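Local coordinates for protein amidohydrolase (PDB 2YB1) that hydrolyses nucleoside 3',5'-bisphosphates to nucleoside 5'-phosphates and orthophosphate, using three manganese ions per subunit, at residues Phe8-Ser13 with Leu36-Cys41; Gly117-Ala122 with Thr135-His140; Gln215-Ala220 with His239-Ser244. All coordinates share one frame; numbering follows the deposited sequence.

Contact 1. Residues Phe8-Ser13 with Leu36-Cys41; sequences FHSRTS and LTDHDC. With MN (manganese (II) ion), chain B; MN (manganese (II) ion), chain C.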
loop_
_atom_site.group_PDB
_atom_site.type_symbol
_atom_site.label_atom_id
_atom_site.label_comp_id
_atom_site.label_asym_id
_atom_site.label_seq_id
_atom_site.Cartn_x
_atom_site.Cartn_y
_atom_site.Cartn_z
ATOM N N PHE A 8 4.094 -4.402 -0.170
ATOM C CA PHE A 8 3.313 -5.491 -0.779
ATOM C C PHE A 8 2.120 -5.846 0.103
ATOM O O PHE A 8 2.033 -5.379 1.246
ATOM C CB PHE A 8 4.185 -6.741 -1.087
ATOM C CG PHE A 8 5.010 -7.250 0.084
ATOM C CD1 PHE A 8 4.489 -8.200 0.967
ATOM C CD2 PHE A 8 6.334 -6.833 0.262
ATOM C CE1 PHE A 8 5.249 -8.674 2.047
ATOM C CE2 PHE A 8 7.104 -7.307 1.335
ATOM C CZ PHE A 8 6.559 -8.238 2.227
ATOM N N HIS A 9 1.247 -6.716 -0.406
ATOM C CA HIS A 9 -0.049 -6.983 0.219
ATOM C C HIS A 9 -0.302 -8.461 0.451
ATOM O O HIS A 9 0.344 -9.315 -0.157
ATOM C CB HIS A 9 -1.179 -6.417 -0.645
ATOM C CG HIS A 9 -1.130 -4.928 -0.757
ATOM N ND1 HIS A 9 -1.848 -4.100 0.073
ATOM C CD2 HIS A 9 -0.396 -4.119 -1.556
ATOM C CE1 HIS A 9 -1.577 -2.840 -0.220
ATOM N NE2 HIS A 9 -0.700 -2.825 -1.206
ATOM N N SER A 10 -1.267 -8.746 1.323
ATOM C CA SER A 10 -1.641 -10.113 1.644
ATOM C C SER A 10 -3.156 -10.169 1.682
ATOM O O SER A 10 -3.817 -9.141 1.486
ATOM C CB SER A 10 -1.083 -10.505 3.016
ATOM O OG SER A 10 -1.817 -9.880 4.061
ATOM N N ARG A 11 -3.707 -11.355 1.954
ATOM C CA ARG A 11 -5.160 -11.514 2.056
ATOM C C ARG A 11 -5.761 -10.721 3.216
ATOM O O ARG A 11 -6.983 -10.574 3.306
ATOM C CB ARG A 11 -5.546 -13.000 2.138
ATOM C CG ARG A 11 -5.205 -13.782 0.879
ATOM C CD ARG A 11 -5.712 -15.231 0.959
ATOM N NE ARG A 11 -7.144 -15.282 0.693
ATOM C CZ ARG A 11 -7.674 -15.275 -0.530
ATOM N NH1 ARG A 11 -6.875 -15.237 -1.603
ATOM N NH2 ARG A 11 -8.996 -15.312 -0.689
ATOM N N THR A 12 -4.908 -10.195 4.098
ATOM C CA THR A 12 -5.395 -9.285 5.134
ATOM C C THR A 12 -6.104 -8.084 4.494
ATOM O O THR A 12 -7.122 -7.614 5.015
ATOM C CB THR A 12 -4.278 -8.776 6.079
ATOM O OG1 THR A 12 -3.691 -9.882 6.769
ATOM C CG2 THR A 12 -4.859 -7.791 7.121
ATOM N N SER A 13 -5.584 -7.569 3.378
ATOM C CA SER A 13 -6.409 -6.602 2.669
ATOM C C SER A 13 -6.769 -7.014 1.243
ATOM O O SER A 13 -7.719 -7.779 1.052
ATOM C CB SER A 13 -5.723 -5.227 2.660
ATOM O OG SER A 13 -4.444 -5.257 2.025
ATOM N N LEU A 36 5.598 -5.860 5.060
ATOM C CA LEU A 36 4.222 -6.077 4.607
ATOM C C LEU A 36 3.422 -4.799 4.867
ATOM O O LEU A 36 3.453 -4.263 5.980
ATOM C CB LEU A 36 3.587 -7.277 5.334
ATOM C CG LEU A 36 2.095 -7.558 5.075
ATOM C CD1 LEU A 36 1.830 -7.822 3.598
ATOM C CD2 LEU A 36 1.588 -8.723 5.936
ATOM N N THR A 37 2.806 -4.242 3.829
ATOM C CA THR A 37 2.020 -3.032 4.049
ATOM C C THR A 37 0.625 -3.213 3.498
ATOM O O THR A 37 0.311 -2.736 2.398
ATOM C CB THR A 37 2.715 -1.874 3.285
ATOM O OG1 THR A 37 2.831 -2.224 1.900
ATOM C CG2 THR A 37 4.124 -1.677 3.797
ATOM N N ASP A 38 -0.264 -3.731 4.333
ATOM C CA ASP A 38 -1.645 -3.933 3.921
ATOM C C ASP A 38 -2.405 -2.633 4.065
ATOM O O ASP A 38 -2.031 -1.779 4.881
ATOM C CB ASP A 38 -2.297 -5.055 4.731
ATOM C CG ASP A 38 -1.995 -6.427 4.155
ATOM O OD1 ASP A 38 -2.293 -6.645 2.962
ATOM O OD2 ASP A 38 -1.449 -7.274 4.886
ATOM N N HIS A 39 -3.460 -2.478 3.265
ATOM C CA HIS A 39 -4.291 -1.275 3.309
ATOM C C HIS A 39 -5.012 -1.138 4.638
ATOM O O HIS A 39 -5.728 -2.049 5.054
ATOM C CB HIS A 39 -5.362 -1.336 2.225
ATOM C CG HIS A 39 -4.825 -1.280 0.830
ATOM N ND1 HIS A 39 -4.336 -0.118 0.272
ATOM C CD2 HIS A 39 -4.742 -2.227 -0.135
ATOM C CE1 HIS A 39 -3.965 -0.354 -0.976
ATOM N NE2 HIS A 39 -4.202 -1.624 -1.249
ATOM N N ASP A 40 -4.805 -0.005 5.301
ATOM C CA ASP A 40 -5.640 0.441 6.420
ATOM C C ASP A 40 -5.811 -0.608 7.511
ATOM O O ASP A 40 -6.820 -0.617 8.239
ATOM C CB ASP A 40 -6.998 0.904 5.881
ATOM C CG ASP A 40 -6.849 2.015 4.850
ATOM O OD1 ASP A 40 -5.936 2.834 5.030
ATOM O OD2 ASP A 40 -7.611 2.057 3.860
ATOM N N CYS A 41 -4.831 -1.500 7.602
ATOM C CA CYS A 41 -4.929 -2.657 8.487
ATOM C C CYS A 41 -3.540 -3.196 8.837
ATOM O O CYS A 41 -2.658 -3.201 7.985
ATOM C CB CYS A 41 -5.738 -3.746 7.773
ATOM S SG CYS A 41 -6.158 -5.133 8.841
HETATM MN MN MN B . -4.046 -2.543 -3.253
HETATM MN MN MN C . -0.139 -0.972 -2.158
#

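Contact 2. Residues Gly117-Ala122 with Thr135-His140; sequences GCFDGA and THFARH. With AMP (adenosine monophosphate), chain E.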
loop_
_atom_site.group_PDB
_atom_site.type_symbol
_atom_site.label_atom_id
_atom_site.label_comp_id
_atom_site.label_asym_id
_atom_site.label_seq_id
_atom_site.Cartn_x
_atom_site.Cartn_y
_atom_site.Cartn_z
ATOM N N GLY A 117 -24.777 -8.631 -9.417
ATOM C CA GLY A 117 -24.055 -9.617 -8.632
ATOM C C GLY A 117 -22.609 -9.306 -8.296
ATOM O O GLY A 117 -21.891 -10.192 -7.835
ATOM N N CYS A 118 -22.173 -8.061 -8.504
ATOM C CA CYS A 118 -20.764 -7.712 -8.288
ATOM C C CYS A 118 -20.313 -7.632 -6.825
ATOM O O CYS A 118 -19.188 -8.018 -6.507
ATOM C CB CYS A 118 -20.390 -6.427 -9.038
ATOM S SG CYS A 118 -20.470 -6.644 -10.828
ATOM N N PHE A 119 -21.163 -7.131 -5.934
ATOM C CA PHE A 119 -20.815 -7.163 -4.512
ATOM C C PHE A 119 -20.609 -8.604 -4.067
ATOM O O PHE A 119 -19.596 -8.928 -3.434
ATOM C CB PHE A 119 -21.882 -6.502 -3.642
ATOM C CG PHE A 119 -21.587 -6.577 -2.154
ATOM C CD1 PHE A 119 -20.653 -5.731 -1.573
ATOM C CD2 PHE A 119 -22.251 -7.491 -1.341
ATOM C CE1 PHE A 119 -20.379 -5.791 -0.213
ATOM C CE2 PHE A 119 -21.975 -7.566 0.023
ATOM C CZ PHE A 119 -21.034 -6.719 0.586
ATOM N N ASP A 120 -21.570 -9.471 -4.391
ATOM C CA ASP A 120 -21.462 -10.881 -4.002
ATOM C C ASP A 120 -20.206 -11.514 -4.586
ATOM O O ASP A 120 -19.489 -12.235 -3.895
ATOM C CB ASP A 120 -22.690 -11.674 -4.433
ATOM C CG ASP A 120 -23.929 -11.337 -3.620
ATOM O OD1 ASP A 120 -23.821 -10.634 -2.596
ATOM O OD2 ASP A 120 -25.013 -11.797 -3.999
ATOM N N GLY A 121 -19.944 -11.240 -5.861
ATOM C CA GLY A 121 -18.783 -11.797 -6.536
ATOM C C GLY A 121 -17.477 -11.324 -5.926
ATOM O O GLY A 121 -16.554 -12.118 -5.710
ATOM N N ALA A 122 -17.395 -10.026 -5.644
ATOM C CA ALA A 122 -16.209 -9.457 -5.002
ATOM C C ALA A 122 -15.959 -10.124 -3.649
ATOM O O ALA A 122 -14.828 -10.428 -3.287
ATOM C CB ALA A 122 -16.379 -7.932 -4.826
ATOM N N THR A 135 -10.245 -3.706 -5.601
ATOM C CA THR A 135 -9.400 -4.787 -6.125
ATOM C C THR A 135 -10.185 -6.083 -6.228
ATOM O O THR A 135 -10.091 -6.798 -7.223
ATOM C CB THR A 135 -8.157 -5.019 -5.243
ATOM O OG1 THR A 135 -7.387 -3.813 -5.176
ATOM C CG2 THR A 135 -7.284 -6.151 -5.810
ATOM N N HIS A 136 -10.965 -6.383 -5.188
ATOM C CA HIS A 136 -11.792 -7.583 -5.187
ATOM C C HIS A 136 -12.882 -7.524 -6.263
ATOM O O HIS A 136 -13.173 -8.539 -6.909
ATOM C CB HIS A 136 -12.410 -7.809 -3.811
ATOM C CG HIS A 136 -11.405 -7.883 -2.706
ATOM N ND1 HIS A 136 -11.382 -6.986 -1.658
ATOM C CD2 HIS A 136 -10.377 -8.737 -2.491
ATOM C CE1 HIS A 136 -10.396 -7.299 -0.835
ATOM N NE2 HIS A 136 -9.775 -8.361 -1.314
ATOM N N PHE A 137 -13.471 -6.344 -6.463
ATOM C CA PHE A 137 -14.461 -6.144 -7.524
ATOM C C PHE A 137 -13.832 -6.413 -8.882
ATOM O O PHE A 137 -14.442 -7.036 -9.747
ATOM C CB PHE A 137 -15.035 -4.715 -7.497
ATOM C CG PHE A 137 -16.182 -4.538 -6.529
ATOM C CD1 PHE A 137 -15.947 -4.398 -5.164
ATOM C CD2 PHE A 137 -17.492 -4.539 -6.984
ATOM C CE1 PHE A 137 -17.008 -4.251 -4.271
ATOM C CE2 PHE A 137 -18.554 -4.398 -6.097
ATOM C CZ PHE A 137 -18.304 -4.249 -4.735
ATOM N N ALA A 138 -12.599 -5.952 -9.063
ATOM C CA ALA A 138 -11.905 -6.152 -10.332
ATOM C C ALA A 138 -11.620 -7.636 -10.589
ATOM O O ALA A 138 -11.810 -8.126 -11.704
ATOM C CB ALA A 138 -10.614 -5.334 -10.372
ATOM N N ARG A 139 -11.167 -8.351 -9.562
ATOM C CA ARG A 139 -10.906 -9.782 -9.712
ATOM C C ARG A 139 -12.176 -10.508 -10.097
ATOM O O ARG A 139 -12.139 -11.421 -10.929
ATOM C CB ARG A 139 -10.310 -10.406 -8.445
ATOM C CG ARG A 139 -8.895 -9.974 -8.208
ATOM C CD ARG A 139 -8.185 -10.737 -7.091
ATOM N NE ARG A 139 -6.870 -10.125 -6.916
ATOM C CZ ARG A 139 -6.383 -9.668 -5.770
ATOM N NH1 ARG A 139 -7.075 -9.802 -4.637
ATOM N NH2 ARG A 139 -5.182 -9.097 -5.763
ATOM N N HIS A 140 -13.294 -10.104 -9.492
ATOM C CA HIS A 140 -14.586 -10.694 -9.837
ATOM C C HIS A 140 -14.929 -10.419 -11.294
ATOM O O HIS A 140 -15.309 -11.334 -12.022
ATOM C CB HIS A 140 -15.725 -10.185 -8.957
ATOM C CG HIS A 140 -17.079 -10.595 -9.457
ATOM N ND1 HIS A 140 -17.461 -11.916 -9.568
ATOM C CD2 HIS A 140 -18.122 -9.862 -9.919
ATOM C CE1 HIS A 140 -18.687 -11.979 -10.056
ATOM N NE2 HIS A 140 -19.113 -10.746 -10.274
HETATM P P AMP E . -10.144 0.880 -2.613
HETATM O O1P AMP E . -10.498 2.153 -3.354
HETATM O O2P AMP E . -9.184 1.242 -1.501
HETATM O O3P AMP E . -11.403 0.130 -2.252
HETATM O "O5'" AMP E . -9.360 0.080 -3.746
HETATM C "C5'" AMP E . -8.134 0.570 -4.260
HETATM C "C4'" AMP E . -7.258 -0.544 -4.768
HETATM O "O4'" AMP E . -7.688 -0.928 -6.094
HETATM C "C3'" AMP E . -5.786 -0.196 -4.941
HETATM O "O3'" AMP E . -5.056 -0.300 -3.728
HETATM C "C2'" AMP E . -5.318 -1.172 -6.018
HETATM O "O2'" AMP E . -4.996 -2.432 -5.443
HETATM C "C1'" AMP E . -6.577 -1.336 -6.870
HETATM N N9 AMP E . -6.526 -0.504 -8.085
HETATM C C8 AMP E . -6.894 0.791 -8.187
HETATM N N7 AMP E . -6.695 1.241 -9.459
HETATM C C5 AMP E . -6.181 0.225 -10.181
HETATM C C6 AMP E . -5.744 0.012 -11.580
HETATM N N6 AMP E . -5.809 1.012 -12.489
HETATM N N1 AMP E . -5.277 -1.216 -11.914
HETATM C C2 AMP E . -5.199 -2.225 -11.023
HETATM N N3 AMP E . -5.577 -2.102 -9.736
HETATM C C4 AMP E . -6.070 -0.924 -9.270
#

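Contact 3. Residues Gln215-Ala220 with His239-Ser244; sequences QGIEVA and HGLYAS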
loop_
_atom_site.group_PDB
_atom_site.type_symbol
_atom_site.label_atom_id
_atom_site.label_comp_id
_atom_site.label_asym_id
_atom_site.label_seq_id
_atom_site.Cartn_x
_atom_site.Cartn_y
_atom_site.Cartn_z
ATOM N N GLN A 215 8.587 11.875 6.211
ATOM C CA GLN A 215 9.996 11.776 5.822
ATOM C C GLN A 215 10.416 10.991 4.565
ATOM O O GLN A 215 11.594 10.974 4.228
ATOM C CB GLN A 215 10.804 11.307 7.032
ATOM C CG GLN A 215 10.584 12.221 8.232
ATOM C CD GLN A 215 10.921 11.553 9.551
ATOM O OE1 GLN A 215 10.438 10.450 9.854
ATOM N NE2 GLN A 215 11.744 12.229 10.354
ATOM N N GLY A 216 9.483 10.335 3.883
ATOM C CA GLY A 216 9.885 9.431 2.822
ATOM C C GLY A 216 8.955 9.423 1.628
ATOM O O GLY A 216 7.817 9.890 1.687
ATOM N N ILE A 217 9.479 8.916 0.516
ATOM C CA ILE A 217 8.725 8.815 -0.718
ATOM C C ILE A 217 9.222 7.597 -1.491
ATOM O O ILE A 217 10.426 7.305 -1.518
ATOM C CB ILE A 217 8.855 10.121 -1.567
ATOM C CG1 ILE A 217 8.003 10.033 -2.847
ATOM C CG2 ILE A 217 10.340 10.427 -1.881
ATOM C CD1 ILE A 217 7.832 11.355 -3.577
ATOM N N GLU A 218 8.298 6.872 -2.107
ATOM C CA GLU A 218 8.693 5.740 -2.931
ATOM C C GLU A 218 9.306 6.240 -4.227
ATOM O O GLU A 218 8.712 7.027 -4.954
ATOM C CB GLU A 218 7.502 4.809 -3.197
ATOM C CG GLU A 218 7.124 4.013 -1.967
ATOM C CD GLU A 218 5.976 3.047 -2.187
ATOM O OE1 GLU A 218 5.311 3.113 -3.246
ATOM O OE2 GLU A 218 5.742 2.228 -1.283
ATOM N N VAL A 219 10.518 5.782 -4.487
ATOM C CA VAL A 219 11.242 6.072 -5.713
ATOM C C VAL A 219 11.214 4.829 -6.594
ATOM O O VAL A 219 10.809 4.890 -7.753
ATOM C CB VAL A 219 12.672 6.556 -5.424
ATOM C CG1 VAL A 219 13.469 6.667 -6.722
ATOM C CG2 VAL A 219 12.606 7.900 -4.715
ATOM N N ALA A 220 11.708 3.713 -6.069
ATOM C CA ALA A 220 11.573 2.456 -6.784
ATOM C C ALA A 220 10.211 1.861 -6.416
ATOM O O ALA A 220 9.909 1.661 -5.245
ATOM C CB ALA A 220 12.707 1.513 -6.438
ATOM N N HIS A 239 13.805 18.014 -1.332
ATOM C CA HIS A 239 13.159 18.151 -0.029
ATOM C C HIS A 239 13.819 17.383 1.114
ATOM O O HIS A 239 13.350 17.418 2.248
ATOM C CB HIS A 239 11.673 17.849 -0.162
ATOM C CG HIS A 239 10.982 18.774 -1.111
ATOM N ND1 HIS A 239 10.629 20.061 -0.763
ATOM C CD2 HIS A 239 10.632 18.624 -2.410
ATOM C CE1 HIS A 239 10.071 20.659 -1.803
ATOM N NE2 HIS A 239 10.054 19.806 -2.813
ATOM N N GLY A 240 14.908 16.687 0.814
ATOM C CA GLY A 240 15.586 15.897 1.828
ATOM C C GLY A 240 14.769 14.698 2.274
ATOM O O GLY A 240 14.864 14.282 3.420
ATOM N N LEU A 241 13.954 14.148 1.376
ATOM C CA LEU A 241 13.188 12.931 1.689
ATOM C C LEU A 241 14.024 11.672 1.480
ATOM O O LEU A 241 14.842 11.603 0.554
ATOM C CB LEU A 241 11.936 12.849 0.815
ATOM C CG LEU A 241 10.875 13.933 1.011
ATOM C CD1 LEU A 241 9.785 13.802 -0.042
ATOM C CD2 LEU A 241 10.293 13.835 2.414
ATOM N N TYR A 242 13.796 10.674 2.328
ATOM C CA TYR A 242 14.416 9.358 2.183
ATOM C C TYR A 242 13.646 8.512 1.174
ATOM O O TYR A 242 12.419 8.590 1.095
ATOM C CB TYR A 242 14.474 8.647 3.547
ATOM C CG TYR A 242 15.383 9.389 4.500
ATOM C CD1 TYR A 242 16.760 9.229 4.432
ATOM C CD2 TYR A 242 14.868 10.283 5.434
ATOM C CE1 TYR A 242 17.603 9.928 5.277
ATOM C CE2 TYR A 242 15.707 10.988 6.296
ATOM C CZ TYR A 242 17.076 10.802 6.208
ATOM O OH TYR A 242 17.937 11.490 7.045
ATOM N N ALA A 243 14.372 7.699 0.410
ATOM C CA ALA A 243 13.771 6.948 -0.693
ATOM C C ALA A 243 13.397 5.552 -0.257
ATOM O O ALA A 243 14.190 4.847 0.364
ATOM C CB ALA A 243 14.719 6.885 -1.888
ATOM N N SER A 244 12.183 5.151 -0.610
ATOM C CA SER A 244 11.719 3.813 -0.323
ATOM C C SER A 244 11.570 3.055 -1.636
ATOM O O SER A 244 11.510 3.663 -2.713
ATOM C CB SER A 244 10.388 3.849 0.406
ATOM O OG SER A 244 10.115 2.569 0.917
HETATM O O HOH W 1 7.631 1.690 0.846
#

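Contact 1. Residues Phe8-Ser13 with Leu36-Cys41
Hydrogen bonds to one buried carboxylate, that of D38, organise the meeting of these two loops, which follow strands 4-5 and 33-36. D38 OD1 takes the backbone N-H of S10 at 2.9 Å, nearly straight at 164°, and D38 OD2 takes the hydroxyl of S10 OG; both bonds use syn lone pairs, so S10 fixes the carboxylate's rotation from backbone and side chain together. A third donor, S13 OG, reaches D38 OD1 at 2.7 Å from above the carboxylate plane. S13 OG in turn accepts the N-H of H39, while S10 OG accepts the N-H of T12, an ST turn within 8-13. Backbone pairing between the loops is limited to T37 N giving to F8 O, 2.9 Å and almost along the C=O axis, beside a longer bond from F8 N to T37 OG1.

Apolar contact lies next to that pairing: the face of the F8 ring receives L36 CA, with L36 CD1 tucked against F8 CD1 at 3.8 Å. At the far end T12 CG2 meets C41 SG.

The imidazoles of H9 and H39 form an offset stack, centroids 4.2 Å apart and planes inclined by 26°, with H9 CE1 lying over the H39 face. T37 O approaches the opposite face of H9 from the one turned to the H39-bound manganese. Each ring ligates its own metal through NE2: H9 NE2 with H7, E64 and D248, H39 NE2 with D14 and H250.

Through S13 OG, which accepts the H39 N-H and a weak bond from H9 ND1, D38 probably helps position both metal ligands of this PHP-family enzyme; its several donors would be expected to favour the ionised carboxylate.

Contact 2. Residues Gly117-Ala122 with Thr135-His140
With CG anti to the backbone N (chi1 170°), the H140 side chain extends from helix 135-140 and lays its imidazole over G121. F137, one turn earlier, has CG beside the backbone N and anti to the carbonyl carbon (chi1 -84°), which brings its phenyl ring alongside A122 and C118. Both rings present a face to helix 118-122. G121 CA lies over the H140 face, 3.5 Å from the ring centroid and close to the normal, and A122 CB sits 3.7 Å from the F137 centroid at a similarly steep approach: two CH-pi contacts from consecutive small residues. G121 has no side chain, and its CA can therefore lie against the imidazole face. C118 touches both rings: CB lies 4.0 Å from F137 CE2, and SG lies at the edge of H140, near CD2.

The short helix axes cross at 98° and approach to 8.2 Å, close enough for A122 to come within 4.5 Å of F137, CA to CA. This nearly perpendicular helix pair belongs to the helical part of the PHP domain that lies beside the metal centre, and no hydrogen bond joins its two segments. F119 adds its ring edge, where F137 CZ approaches CD1 at 4.2 Å, and A122 O faces H136 CB. L110 of helix 99-112 touches both C118 and F137, extending the same apolar layer.

The helix that carries these rings starts at the nucleotide: T135 OG1 lies 2.8 Å from AMP O2', and R134 NE also bonds to AMP. R139 is held by E254 in a salt bridge and by D14 O.

Contact 3. Residues Gln215-Ala220 with His239-Ser244
G240, with positive phi, ends helix 226-239 in a Schellman motif and turns the chain toward the sheet. L241 follows, its CG anti to the carbonyl carbon, and spreads two methyls over the neighbouring strand: CD2 rests on Q215 C at 3.6 Å, and CD1 meets I217 CG2, the two side chains crossing at about a right angle. Y242 opens the pairing. Its N-H goes to Q215 O at 2.9 Å in the carbonyl plane, while its own O takes the N-H of I217 nearly along the C=O axis (172°); Q215 O lies at the edge of the Y242 ring. A243 has its CB on the face shared with I217 and meets V219 CG2 at 3.7 Å; on this face V219 rests on A233, and I217 and L241 on A236, of helix 226-239. S244 closes the ladder: its N-H reaches I217 O from above the carbonyl plane, and S244 O receives the N-H of V219 at 2.9 Å, with a weak second bond from A220.

On the other face, with Y242, S244 CB packs on E218 CG, and a water bridges S244 OG, 2.6 Å away, to E218 OE2. That carboxylate's main partners are H7 ND1 and H191 N, so E218 is a second-shell residue to two manganese ligands. Strand 216-221, helix 226-239 and strand 242-246 form a parallel beta-alpha-beta crossover, the repeating unit of the TIM-barrel-related PHP fold.

The three contacts come in series along the chain, each closing before the next opens. Contact 1 lies nearest the middle, about 7 Å from the chain's centre, on the loops that leave strands 4-5 and 33-36. Contacts 2 and 3 fall on opposite sides of that centre, about 34 Å apart between their own centres. Contact 2, in the helices, touches contact 1 through S13 O and H136 NE2; contact 3 pairs the last two strands of the same seven-strand sheet and stays about 6 Å from contact 1 at the nearest atoms. The metal centre therefore sits between a helical side that contributes T135 to the nucleotide pocket and a sheet end that supplies second-shell E218.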